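Local coordinates for Sca-family protein (Rickettsia rickettsii, PDB 4LQ8), which probably acts in cell adhesion as surface cell antigen 4, of which this chain is the N-terminal head domain, at residues A[61-69]-A[258-266]. Sequence-based numbering, arbitrary orientation.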
# COMPACT_ATOMS: atom_id res chain seq x y z
N THR A 61 7.41 -18.70 6.84
CA THR A 61 8.13 -17.60 6.19
C THR A 61 7.66 -16.19 6.62
O THR A 61 8.25 -15.20 6.15
CB THR A 61 8.11 -17.77 4.66
OG1 THR A 61 6.76 -17.69 4.19
CG2 THR A 61 8.77 -19.07 4.19
N SER A 62 6.62 -16.06 7.49
CA SER A 62 6.20 -14.71 7.86
C SER A 62 5.76 -14.54 9.32
O SER A 62 5.42 -15.51 9.99
CB SER A 62 5.11 -14.21 6.92
OG SER A 62 3.85 -14.79 7.21
N ASP A 63 5.75 -13.28 9.79
CA ASP A 63 5.32 -12.98 11.15
C ASP A 63 3.79 -12.67 11.18
O ASP A 63 3.17 -12.60 10.10
CB ASP A 63 6.23 -11.91 11.79
CG ASP A 63 6.04 -10.45 11.44
OD1 ASP A 63 4.90 -10.04 11.14
OD2 ASP A 63 6.99 -9.68 11.63
N PRO A 64 3.15 -12.52 12.37
CA PRO A 64 1.69 -12.29 12.39
C PRO A 64 1.18 -11.01 11.74
O PRO A 64 0.05 -11.00 11.27
CB PRO A 64 1.34 -12.32 13.89
CG PRO A 64 2.49 -12.98 14.54
CD PRO A 64 3.69 -12.60 13.74
N ILE A 65 2.00 -9.93 11.69
CA ILE A 65 1.58 -8.68 11.07
C ILE A 65 1.51 -8.85 9.56
O ILE A 65 0.50 -8.52 8.95
CB ILE A 65 2.47 -7.47 11.47
CG1 ILE A 65 2.78 -7.42 13.01
CG2 ILE A 65 1.92 -6.13 10.94
CD1 ILE A 65 1.72 -7.60 13.96
N THR A 66 2.60 -9.34 8.95
CA THR A 66 2.70 -9.57 7.51
C THR A 66 1.58 -10.50 7.07
O THR A 66 0.89 -10.19 6.10
CB THR A 66 4.06 -10.16 7.17
OG1 THR A 66 5.09 -9.41 7.82
CG2 THR A 66 4.32 -10.24 5.66
N LYS A 67 1.35 -11.60 7.83
CA LYS A 67 0.29 -12.56 7.54
C LYS A 67 -1.10 -11.87 7.60
O LYS A 67 -1.87 -12.03 6.66
CB LYS A 67 0.36 -13.77 8.49
CG LYS A 67 -0.61 -14.89 8.07
CD LYS A 67 -0.40 -16.15 8.88
CE LYS A 67 -1.32 -17.27 8.46
NZ LYS A 67 -0.96 -18.54 9.12
N ALA A 68 -1.38 -11.07 8.65
CA ALA A 68 -2.65 -10.35 8.80
C ALA A 68 -2.90 -9.40 7.63
O ALA A 68 -4.02 -9.34 7.11
CB ALA A 68 -2.69 -9.59 10.10
N VAL A 69 -1.86 -8.67 7.18
CA VAL A 69 -1.99 -7.76 6.05
C VAL A 69 -2.26 -8.54 4.73
O VAL A 69 -3.07 -8.10 3.92
CB VAL A 69 -0.80 -6.74 5.97
CG1 VAL A 69 -0.81 -5.94 4.66
CG2 VAL A 69 -0.85 -5.79 7.17
N TYR A 258 -4.14 3.46 4.49
CA TYR A 258 -2.71 3.54 4.76
C TYR A 258 -1.84 2.91 3.70
O TYR A 258 -2.28 2.06 2.92
CB TYR A 258 -2.43 2.76 6.08
CG TYR A 258 -3.18 3.26 7.29
CD1 TYR A 258 -4.51 2.89 7.52
CD2 TYR A 258 -2.58 4.10 8.22
CE1 TYR A 258 -5.24 3.41 8.59
CE2 TYR A 258 -3.28 4.59 9.32
CZ TYR A 258 -4.61 4.26 9.49
OH TYR A 258 -5.31 4.72 10.56
N PHE A 259 -0.57 3.34 3.69
CA PHE A 259 0.49 2.70 2.94
C PHE A 259 1.24 1.93 4.04
O PHE A 259 1.62 2.54 5.04
CB PHE A 259 1.41 3.69 2.22
CG PHE A 259 2.52 2.94 1.50
CD1 PHE A 259 2.26 2.26 0.32
CD2 PHE A 259 3.81 2.90 2.03
CE1 PHE A 259 3.28 1.53 -0.32
CE2 PHE A 259 4.83 2.19 1.38
CZ PHE A 259 4.55 1.50 0.22
N THR A 260 1.37 0.61 3.90
CA THR A 260 2.07 -0.18 4.92
C THR A 260 3.32 -0.80 4.34
O THR A 260 3.37 -1.03 3.14
CB THR A 260 1.13 -1.20 5.63
OG1 THR A 260 0.89 -2.31 4.77
CG2 THR A 260 -0.21 -0.57 6.13
N ALA A 261 4.33 -1.06 5.19
CA ALA A 261 5.59 -1.66 4.82
C ALA A 261 5.99 -2.63 5.93
O ALA A 261 5.91 -2.29 7.12
CB ALA A 261 6.65 -0.58 4.59
N HIS A 262 6.36 -3.85 5.53
CA HIS A 262 6.62 -4.98 6.43
C HIS A 262 8.01 -5.53 6.28
O HIS A 262 8.36 -6.07 5.24
CB HIS A 262 5.52 -6.05 6.19
CG HIS A 262 4.17 -5.42 6.24
ND1 HIS A 262 3.58 -5.07 7.45
CD2 HIS A 262 3.39 -4.96 5.23
CE1 HIS A 262 2.45 -4.46 7.14
NE2 HIS A 262 2.29 -4.37 5.81
N TYR A 263 8.82 -5.33 7.31
CA TYR A 263 10.22 -5.73 7.35
C TYR A 263 10.38 -6.79 8.41
O TYR A 263 10.07 -6.55 9.58
CB TYR A 263 11.13 -4.53 7.68
CG TYR A 263 11.03 -3.34 6.74
CD1 TYR A 263 10.00 -2.41 6.87
CD2 TYR A 263 12.00 -3.11 5.77
CE1 TYR A 263 9.95 -1.27 6.07
CE2 TYR A 263 11.96 -1.99 4.96
CZ TYR A 263 10.92 -1.07 5.10
OH TYR A 263 10.87 0.02 4.28
N GLU A 264 10.85 -7.97 8.02
CA GLU A 264 11.04 -9.05 8.98
C GLU A 264 12.51 -9.38 9.08
O GLU A 264 13.22 -9.29 8.09
CB GLU A 264 10.30 -10.30 8.54
CG GLU A 264 8.79 -10.16 8.49
CD GLU A 264 8.11 -11.41 7.98
OE1 GLU A 264 8.80 -12.44 7.79
OE2 GLU A 264 6.89 -11.36 7.76
N GLU A 265 12.94 -9.80 10.28
CA GLU A 265 14.32 -10.20 10.56
C GLU A 265 14.77 -11.24 9.54
O GLU A 265 14.17 -12.31 9.45
CB GLU A 265 14.43 -10.73 12.00
CG GLU A 265 15.86 -10.79 12.51
CD GLU A 265 16.06 -11.09 13.98
OE1 GLU A 265 15.32 -10.51 14.81
OE2 GLU A 265 17.00 -11.85 14.30
N GLY A 266 15.76 -10.86 8.72
CA GLY A 266 16.33 -11.72 7.68
C GLY A 266 17.35 -12.72 8.22
O GLY A 266 17.53 -12.84 9.44
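E264 OE2 accepts two hydrogen bonds from the start of helix 64-90, showing how a strand carboxylate can grip a helix N-terminus. T66 OG1 donates to the anti lone pair of E264 OE2 (2.7 Å). D63 N reaches the same E264 OE2 at 3.0 Å from well above the carboxylate plane, with an N-H...O angle of 166°. D63 itself is the N-cap: with chi1 at 79°, its carboxylate swings back over the first turn, and OD1 receives I65 N and T66 N from opposite faces, while OD2 bonds H238 of strand 236-245. The two carboxylates lie stacked, their planes 26° apart and D63 OD1 4.1 Å from E264 OE2. Further along the strand, the imidazole of H262 sits against the helix: V69 CG2 meets H262 CE1 at 3.6 Å, and I65 CG2 lies 4.0 Å from H262 ND1. Hydrogen bonds at both nitrogens of H262 hold its ring rotation: NE2 with T260 OG1 at 2.7 Å and ND1 with H238. Residues 64-69 run obliquely antiparallel to strand 258-265. Such close acidic groups would ordinarily repel; here the N-H groups of the helix start, the T66 hydroxyl and H238 probably offset the repulsion, joining helix to sheet through a largely buried polar cluster.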